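Putative sulfatase yidJ (PDB 2QZU) probably hydrolyses sulfate esters as a metal-dependent enzyme of the sulfatase family, possibly acting as an arylsulfatase. Local coordinates at residues Ile346-Asp360 against Glu387-Gln399. Numbering follows the deposited sequence.
Sequences IKPRKSDPLMIAFAD and EVLTGKNKKDLVQ
Val388 O accepts two bonds from the guanidinium of Arg349, from NH1 at 2.8 Å and from NH2 at 3.2 Å. The oxygen lies only 8° out of the guanidinium plane and is held end-on by the two terminal nitrogens, which both reach it from the same face of its own carbonyl plane. This carbonyl belongs to the last turn of helix 385-390, where a cationic group would probably be stabilised by the helix dipole. The contact joins edge strand 349-352 of the mixed sheet in this alkaline phosphatase-like fold to the chain that leads into the separate four-stranded antiparallel sheet. Asp352 fixes the guanidinium from a second direction: its OD2 forms a salt bridge with Arg349 NH1 at 2.9 Å, met on the anti side of the carboxylate, 21° out of its plane. Gly391, with positive phi just past the helix, lays CA over the centre of one guanidinium face, 3.3 Å above the plane. Asp352 OD1 meanwhile closes an Asx turn on Leu354 N.

Beyond this polar end, Leu354 sends CD2 against Glu387 CB and CD1 against Leu397 CD2, each at 3.8 Å, bridging helix and loop. Selenomethionine Met355 and Gln399 run past each other in opposite directions, with Met355 SE 3.6 Å from Gln399 CG. A bend at chi2 (-75°) turns the Gln399 amide back toward segment 346-360, beside Ala357 CB. There NE2 donates to Met355 O, in the carbonyl plane, and to the syn lone pair of Asp360 OD2, at 2.8 Å; Ala357 N reaches the same OD2 from above the carboxylate plane.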
ATOM      1  N   ILE A 346      10.505  43.045  -2.399  1.00 15.39           N
ATOM      2  CA  ILE A 346       9.875  42.665  -3.653  1.00 15.89           C
ATOM      3  C   ILE A 346       8.393  42.997  -3.726  1.00 12.32           C
ATOM      4  O   ILE A 346       7.597  42.533  -2.909  1.00 10.58           O
ATOM      5  CB  ILE A 346      10.056  41.157  -3.913  1.00 11.83           C
ATOM      6  CG1 ILE A 346      11.544  40.803  -3.874  1.00 13.22           C
ATOM      7  CG2 ILE A 346       9.477  40.786  -5.266  1.00 15.31           C
ATOM      8  CD1 ILE A 346      11.826  39.321  -3.996  1.00 22.49           C
ATOM      9  N   LYS A 347       8.034  43.811  -4.713  1.00 14.08           N
ATOM     10  CA  LYS A 347       6.645  44.197  -4.925  1.00 19.72           C
ATOM     11  C   LYS A 347       6.000  42.990  -5.606  1.00 18.82           C
ATOM     12  O   LYS A 347       6.633  42.327  -6.423  1.00 17.85           O
ATOM     13  CB  LYS A 347       6.583  45.421  -5.844  1.00 15.03           C
ATOM     14  CG  LYS A 347       5.237  46.128  -5.876  1.00 32.32           C
ATOM     15  CD  LYS A 347       5.273  47.317  -6.828  1.00 45.02           C
ATOM     16  CE  LYS A 347       4.010  48.159  -6.726  1.00 53.09           C
ATOM     17  NZ  LYS A 347       3.871  48.795  -5.384  1.00 49.46           N
ATOM     18  N   PRO A 348       4.739  42.674  -5.269  1.00 19.28           N
ATOM     19  CA  PRO A 348       4.112  41.517  -5.914  1.00 22.11           C
ATOM     20  C   PRO A 348       4.012  41.647  -7.434  1.00 21.90           C
ATOM     21  O   PRO A 348       3.710  42.719  -7.958  1.00 20.59           O
ATOM     22  CB  PRO A 348       2.741  41.453  -5.250  1.00 19.95           C
ATOM     23  CG  PRO A 348       3.008  42.002  -3.883  1.00 22.37           C
ATOM     24  CD  PRO A 348       3.888  43.192  -4.184  1.00 23.40           C
ATOM     25  N   ARG A 349       4.279  40.546  -8.128  1.00 19.17           N
ATOM     26  CA  ARG A 349       4.206  40.499  -9.582  1.00 19.47           C
ATOM     27  C   ARG A 349       3.294  39.332  -9.950  1.00 23.26           C
ATOM     28  O   ARG A 349       3.476  38.223  -9.450  1.00 25.13           O
ATOM     29  CB  ARG A 349       5.599  40.285 -10.193  1.00 14.97           C
ATOM     30  CG  ARG A 349       6.613  41.376  -9.850  1.00 17.58           C
ATOM     31  CD  ARG A 349       7.747  41.419 -10.870  1.00 19.99           C
ATOM     32  NE  ARG A 349       8.561  40.205 -10.890  1.00 11.44           N
ATOM     33  CZ  ARG A 349       9.561  39.958 -10.048  1.00 12.23           C
ATOM     34  NH1 ARG A 349      10.246  38.827 -10.142  1.00 14.38           N
ATOM     35  NH2 ARG A 349       9.884  40.845  -9.115  1.00 16.93           N
ATOM     36  N   LYS A 350       2.315  39.589 -10.812  1.00 27.68           N
ATOM     37  CA  LYS A 350       1.364  38.564 -11.235  1.00 32.63           C
ATOM     38  C   LYS A 350       2.031  37.225 -11.535  1.00 33.21           C
ATOM     39  O   LYS A 350       1.925  36.277 -10.754  1.00 39.94           O
ATOM     40  CB  LYS A 350       0.592  39.047 -12.456  1.00 35.96           C
ATOM     41  N   SER A 351       2.710  37.150 -12.673  1.00 32.00           N
ATOM     42  CA  SER A 351       3.396  35.928 -13.080  1.00 33.70           C
ATOM     43  C   SER A 351       4.724  36.276 -13.734  1.00 33.09           C
ATOM     44  O   SER A 351       4.809  37.215 -14.525  1.00 32.40           O
ATOM     45  CB  SER A 351       2.537  35.135 -14.072  1.00 33.99           C
ATOM     46  OG  SER A 351       1.280  34.796 -13.513  1.00 42.58           O
ATOM     47  N   ASP A 352       5.761  35.518 -13.398  1.00 24.35           N
ATOM     48  CA  ASP A 352       7.080  35.752 -13.967  1.00 20.25           C
ATOM     49  C   ASP A 352       7.452  34.525 -14.794  1.00 19.55           C
ATOM     50  O   ASP A 352       7.413  33.402 -14.296  1.00 17.93           O
ATOM     51  CB  ASP A 352       8.102  35.961 -12.851  1.00 18.53           C
ATOM     52  CG  ASP A 352       9.369  36.626 -13.340  1.00 23.56           C
ATOM     53  OD1 ASP A 352       9.943  36.153 -14.344  1.00 21.89           O
ATOM     54  OD2 ASP A 352       9.793  37.621 -12.717  1.00 28.01           O
ATOM     55  N   PRO A 353       7.809  34.724 -16.073  1.00 17.29           N
ATOM     56  CA  PRO A 353       8.179  33.608 -16.950  1.00 11.92           C
ATOM     57  C   PRO A 353       9.617  33.100 -16.804  1.00 12.63           C
ATOM     58  O   PRO A 353      10.023  32.189 -17.519  1.00 10.87           O
ATOM     59  CB  PRO A 353       7.919  34.175 -18.339  1.00 15.95           C
ATOM     60  CG  PRO A 353       8.347  35.598 -18.177  1.00 14.34           C
ATOM     61  CD  PRO A 353       7.724  35.982 -16.840  1.00 17.51           C
ATOM     62  N   LEU A 354      10.380  33.685 -15.885  1.00 10.00           N
ATOM     63  CA  LEU A 354      11.773  33.276 -15.675  1.00  9.25           C
ATOM     64  C   LEU A 354      11.896  31.763 -15.478  1.00  7.69           C
ATOM     65  O   LEU A 354      11.259  31.201 -14.593  1.00  8.74           O
ATOM     66  CB  LEU A 354      12.343  33.982 -14.443  1.00  9.87           C
ATOM     67  CG  LEU A 354      13.816  33.674 -14.155  1.00  6.33           C
ATOM     68  CD1 LEU A 354      14.691  34.332 -15.217  1.00  7.46           C
ATOM     69  CD2 LEU A 354      14.186  34.184 -12.767  1.00  8.00           C
HETATM   70  N   MSE A 355      12.733  31.110 -16.281  1.00  9.98           N
HETATM   71  CA  MSE A 355      12.893  29.661 -16.157  1.00 11.50           C
HETATM   72  C   MSE A 355      13.900  29.293 -15.071  1.00  8.35           C
HETATM   73  O   MSE A 355      14.915  28.644 -15.336  1.00 11.66           O
HETATM   74  CB  MSE A 355      13.332  29.046 -17.489  1.00 13.73           C
HETATM   75  CG  MSE A 355      13.039  27.555 -17.571  1.00 12.66           C
HETATM   76 SE   MSE A 355      13.999  26.653 -18.972  1.00 22.38          SE
HETATM   77  CE  MSE A 355      13.313  27.659 -20.486  1.00 11.77           C
ATOM     78  N   ILE A 356      13.609  29.712 -13.845  1.00  4.48           N
ATOM     79  CA  ILE A 356      14.478  29.421 -12.716  1.00  8.24           C
ATOM     80  C   ILE A 356      14.390  27.932 -12.391  1.00  9.60           C
ATOM     81  O   ILE A 356      13.338  27.311 -12.553  1.00  8.05           O
ATOM     82  CB  ILE A 356      14.069  30.272 -11.479  1.00  8.33           C
ATOM     83  CG1 ILE A 356      14.962  29.937 -10.284  1.00  8.01           C
ATOM     84  CG2 ILE A 356      12.606  30.034 -11.133  1.00  7.65           C
ATOM     85  CD1 ILE A 356      14.805  30.910  -9.129  1.00 12.78           C
ATOM     86  N   ALA A 357      15.503  27.353 -11.954  1.00  8.99           N
ATOM     87  CA  ALA A 357      15.523  25.937 -11.617  1.00  5.01           C
ATOM     88  C   ALA A 357      15.725  25.736 -10.127  1.00  7.10           C
ATOM     89  O   ALA A 357      16.300  26.582  -9.439  1.00  8.32           O
ATOM     90  CB  ALA A 357      16.633  25.223 -12.386  1.00  5.60           C
ATOM     91  N   PHE A 358      15.253  24.597  -9.641  1.00  8.20           N
ATOM     92  CA  PHE A 358      15.378  24.222  -8.238  1.00  6.51           C
ATOM     93  C   PHE A 358      16.821  24.426  -7.767  1.00 11.02           C
ATOM     94  O   PHE A 358      17.059  24.975  -6.691  1.00 10.38           O
ATOM     95  CB  PHE A 358      14.966  22.751  -8.093  1.00  8.68           C
ATOM     96  CG  PHE A 358      14.897  22.250  -6.674  1.00  5.64           C
ATOM     97  CD1 PHE A 358      13.988  22.788  -5.765  1.00  4.73           C
ATOM     98  CD2 PHE A 358      15.689  21.174  -6.271  1.00  5.63           C
ATOM     99  CE1 PHE A 358      13.866  22.259  -4.479  1.00  8.55           C
ATOM    100  CE2 PHE A 358      15.577  20.637  -4.991  1.00  8.28           C
ATOM    101  CZ  PHE A 358      14.661  21.178  -4.092  1.00  9.17           C
ATOM    102  N   ALA A 359      17.778  24.010  -8.593  1.00  6.78           N
ATOM    103  CA  ALA A 359      19.198  24.104  -8.248  1.00  9.73           C
ATOM    104  C   ALA A 359      19.819  25.499  -8.298  1.00  9.92           C
ATOM    105  O   ALA A 359      20.943  25.692  -7.841  1.00  9.44           O
ATOM    106  CB  ALA A 359      20.002  23.155  -9.131  1.00 11.71           C
ATOM    107  N   ASP A 360      19.104  26.467  -8.858  1.00  8.96           N
ATOM    108  CA  ASP A 360      19.626  27.829  -8.935  1.00  7.23           C
ATOM    109  C   ASP A 360      19.421  28.589  -7.632  1.00  3.18           C
ATOM    110  O   ASP A 360      19.963  29.682  -7.457  1.00  4.86           O
ATOM    111  CB  ASP A 360      18.947  28.609 -10.065  1.00  5.01           C
ATOM    112  CG  ASP A 360      19.184  27.989 -11.424  1.00 11.60           C
ATOM    113  OD1 ASP A 360      20.279  27.416 -11.635  1.00 10.38           O
ATOM    114  OD2 ASP A 360      18.281  28.089 -12.285  1.00 11.07           O
ATOM    115  N   GLU A 387      17.235  39.034 -11.583  1.00  7.55           N
ATOM    116  CA  GLU A 387      16.008  38.698 -12.293  1.00 11.00           C
ATOM    117  C   GLU A 387      14.854  38.511 -11.305  1.00 10.05           C
ATOM    118  O   GLU A 387      13.751  39.009 -11.524  1.00 10.43           O
ATOM    119  CB  GLU A 387      16.197  37.409 -13.099  1.00 11.46           C
ATOM    120  CG  GLU A 387      17.106  37.504 -14.326  1.00 15.52           C
ATOM    121  CD  GLU A 387      18.573  37.724 -13.993  1.00 24.93           C
ATOM    122  OE1 GLU A 387      19.026  37.301 -12.908  1.00 15.28           O
ATOM    123  OE2 GLU A 387      19.286  38.307 -14.838  1.00 28.32           O
ATOM    124  N   VAL A 388      15.108  37.790 -10.218  1.00  9.07           N
ATOM    125  CA  VAL A 388      14.077  37.549  -9.220  1.00 10.91           C
ATOM    126  C   VAL A 388      13.633  38.844  -8.535  1.00 11.37           C
ATOM    127  O   VAL A 388      12.440  39.103  -8.395  1.00 12.85           O
ATOM    128  CB  VAL A 388      14.566  36.547  -8.144  1.00  9.17           C
ATOM    129  CG1 VAL A 388      13.550  36.444  -7.021  1.00  9.91           C
ATOM    130  CG2 VAL A 388      14.784  35.177  -8.778  1.00  5.36           C
ATOM    131  N   LEU A 389      14.600  39.659  -8.127  1.00 10.39           N
ATOM    132  CA  LEU A 389      14.300  40.914  -7.443  1.00 14.81           C
ATOM    133  C   LEU A 389      13.589  41.961  -8.297  1.00 15.42           C
ATOM    134  O   LEU A 389      12.602  42.559  -7.865  1.00 15.86           O
ATOM    135  CB  LEU A 389      15.590  41.527  -6.889  1.00 13.00           C
ATOM    136  CG  LEU A 389      16.302  40.805  -5.742  1.00 10.33           C
ATOM    137  CD1 LEU A 389      17.666  41.450  -5.520  1.00 19.60           C
ATOM    138  CD2 LEU A 389      15.461  40.878  -4.474  1.00 16.38           C
ATOM    139  N   THR A 390      14.083  42.175  -9.510  1.00 16.74           N
ATOM    140  CA  THR A 390      13.518  43.190 -10.394  1.00 20.58           C
ATOM    141  C   THR A 390      12.433  42.705 -11.341  1.00 18.63           C
ATOM    142  O   THR A 390      11.563  43.478 -11.745  1.00 19.34           O
ATOM    143  CB  THR A 390      14.618  43.841 -11.253  1.00 19.74           C
ATOM    144  OG1 THR A 390      15.196  42.853 -12.114  1.00 25.16           O
ATOM    145  CG2 THR A 390      15.707  44.435 -10.369  1.00 24.95           C
ATOM    146  N   GLY A 391      12.479  41.428 -11.698  1.00 16.69           N
ATOM    147  CA  GLY A 391      11.499  40.905 -12.626  1.00 18.20           C
ATOM    148  C   GLY A 391      12.037  41.038 -14.039  1.00 20.13           C
ATOM    149  O   GLY A 391      11.347  40.729 -15.010  1.00 20.71           O
ATOM    150  N   LYS A 392      13.273  41.517 -14.150  1.00 24.57           N
ATOM    151  CA  LYS A 392      13.917  41.679 -15.449  1.00 29.63           C
ATOM    152  C   LYS A 392      14.088  40.288 -16.045  1.00 32.63           C
ATOM    153  O   LYS A 392      14.695  39.410 -15.431  1.00 33.86           O
ATOM    154  CB  LYS A 392      15.274  42.355 -15.286  1.00 31.00           C
ATOM    155  N   ASN A 393      13.545  40.089 -17.239  1.00 32.79           N
ATOM    156  CA  ASN A 393      13.618  38.795 -17.901  1.00 34.75           C
ATOM    157  C   ASN A 393      15.014  38.435 -18.391  1.00 33.64           C
ATOM    158  O   ASN A 393      15.894  39.288 -18.510  1.00 31.35           O
ATOM    159  CB  ASN A 393      12.633  38.758 -19.069  1.00 36.62           C
ATOM    160  N   LYS A 394      15.201  37.148 -18.660  1.00 32.88           N
ATOM    161  CA  LYS A 394      16.457  36.613 -19.168  1.00 30.95           C
ATOM    162  C   LYS A 394      16.039  35.623 -20.252  1.00 32.45           C
ATOM    163  O   LYS A 394      16.131  34.410 -20.075  1.00 28.94           O
ATOM    164  CB  LYS A 394      17.228  35.898 -18.054  1.00 26.92           C
ATOM    165  CG  LYS A 394      18.599  35.389 -18.472  1.00 23.50           C
ATOM    166  CD  LYS A 394      19.339  34.753 -17.305  1.00 24.75           C
ATOM    167  CE  LYS A 394      20.645  34.127 -17.768  1.00 28.98           C
ATOM    168  NZ  LYS A 394      21.393  33.484 -16.653  1.00 36.37           N
ATOM    169  N   LYS A 395      15.565  36.167 -21.370  1.00 32.47           N
ATOM    170  CA  LYS A 395      15.083  35.378 -22.502  1.00 32.88           C
ATOM    171  C   LYS A 395      16.035  34.310 -23.032  1.00 30.75           C
ATOM    172  O   LYS A 395      15.596  33.332 -23.636  1.00 31.66           O
ATOM    173  CB  LYS A 395      14.677  36.314 -23.640  1.00 32.94           C
ATOM    174  N   ASP A 396      17.333  34.488 -22.817  1.00 27.11           N
ATOM    175  CA  ASP A 396      18.306  33.515 -23.305  1.00 28.42           C
ATOM    176  C   ASP A 396      18.532  32.361 -22.332  1.00 26.15           C
ATOM    177  O   ASP A 396      19.344  31.475 -22.596  1.00 27.85           O
ATOM    178  CB  ASP A 396      19.641  34.203 -23.585  1.00 26.92           C
ATOM    179  CG  ASP A 396      20.243  34.829 -22.344  1.00 32.74           C
ATOM    180  OD1 ASP A 396      19.583  35.700 -21.736  1.00 30.15           O
ATOM    181  OD2 ASP A 396      21.376  34.451 -21.978  1.00 32.73           O
ATOM    182  N   LEU A 397      17.817  32.367 -21.214  1.00 18.34           N
ATOM    183  CA  LEU A 397      17.985  31.311 -20.224  1.00 11.06           C
ATOM    184  C   LEU A 397      17.504  29.954 -20.722  1.00 13.85           C
ATOM    185  O   LEU A 397      16.362  29.798 -21.164  1.00 12.52           O
ATOM    186  CB  LEU A 397      17.258  31.678 -18.925  1.00 10.42           C
ATOM    187  CG  LEU A 397      17.358  30.712 -17.739  1.00 11.62           C
ATOM    188  CD1 LEU A 397      18.815  30.434 -17.381  1.00 12.48           C
ATOM    189  CD2 LEU A 397      16.627  31.327 -16.557  1.00 11.82           C
ATOM    190  N   VAL A 398      18.404  28.982 -20.654  1.00 12.42           N
ATOM    191  CA  VAL A 398      18.122  27.614 -21.061  1.00 10.53           C
ATOM    192  C   VAL A 398      18.611  26.726 -19.923  1.00  9.14           C
ATOM    193  O   VAL A 398      19.728  26.904 -19.425  1.00  7.85           O
ATOM    194  CB  VAL A 398      18.871  27.254 -22.365  1.00 13.21           C
ATOM    195  CG1 VAL A 398      18.676  25.781 -22.691  1.00  7.72           C
ATOM    196  CG2 VAL A 398      18.363  28.126 -23.508  1.00 16.07           C
ATOM    197  N   GLN A 399      17.771  25.788 -19.503  1.00  8.08           N
ATOM    198  CA  GLN A 399      18.117  24.888 -18.408  1.00  4.70           C
ATOM    199  C   GLN A 399      18.407  23.482 -18.913  1.00  7.15           C
ATOM    200  O   GLN A 399      17.812  23.025 -19.890  1.00  7.12           O
ATOM    201  CB  GLN A 399      16.974  24.832 -17.389  1.00  7.17           C
ATOM    202  CG  GLN A 399      16.704  26.140 -16.655  1.00 11.75           C
ATOM    203  CD  GLN A 399      17.741  26.449 -15.590  1.00 17.34           C
ATOM    204  OE1 GLN A 399      18.694  25.695 -15.393  1.00  8.37           O
ATOM    205  NE2 GLN A 399      17.554  27.564 -14.890  1.00 11.82           N
TER
HETATM  206  O   HOH W   1      12.591  37.786 -13.851  1.00 23.28           O
HETATM  207  O   HOH W   2      13.661  32.649 -18.580  1.00 11.08           O
HETATM  208  O   HOH W   3      20.314  25.400 -13.198  1.00  7.69           O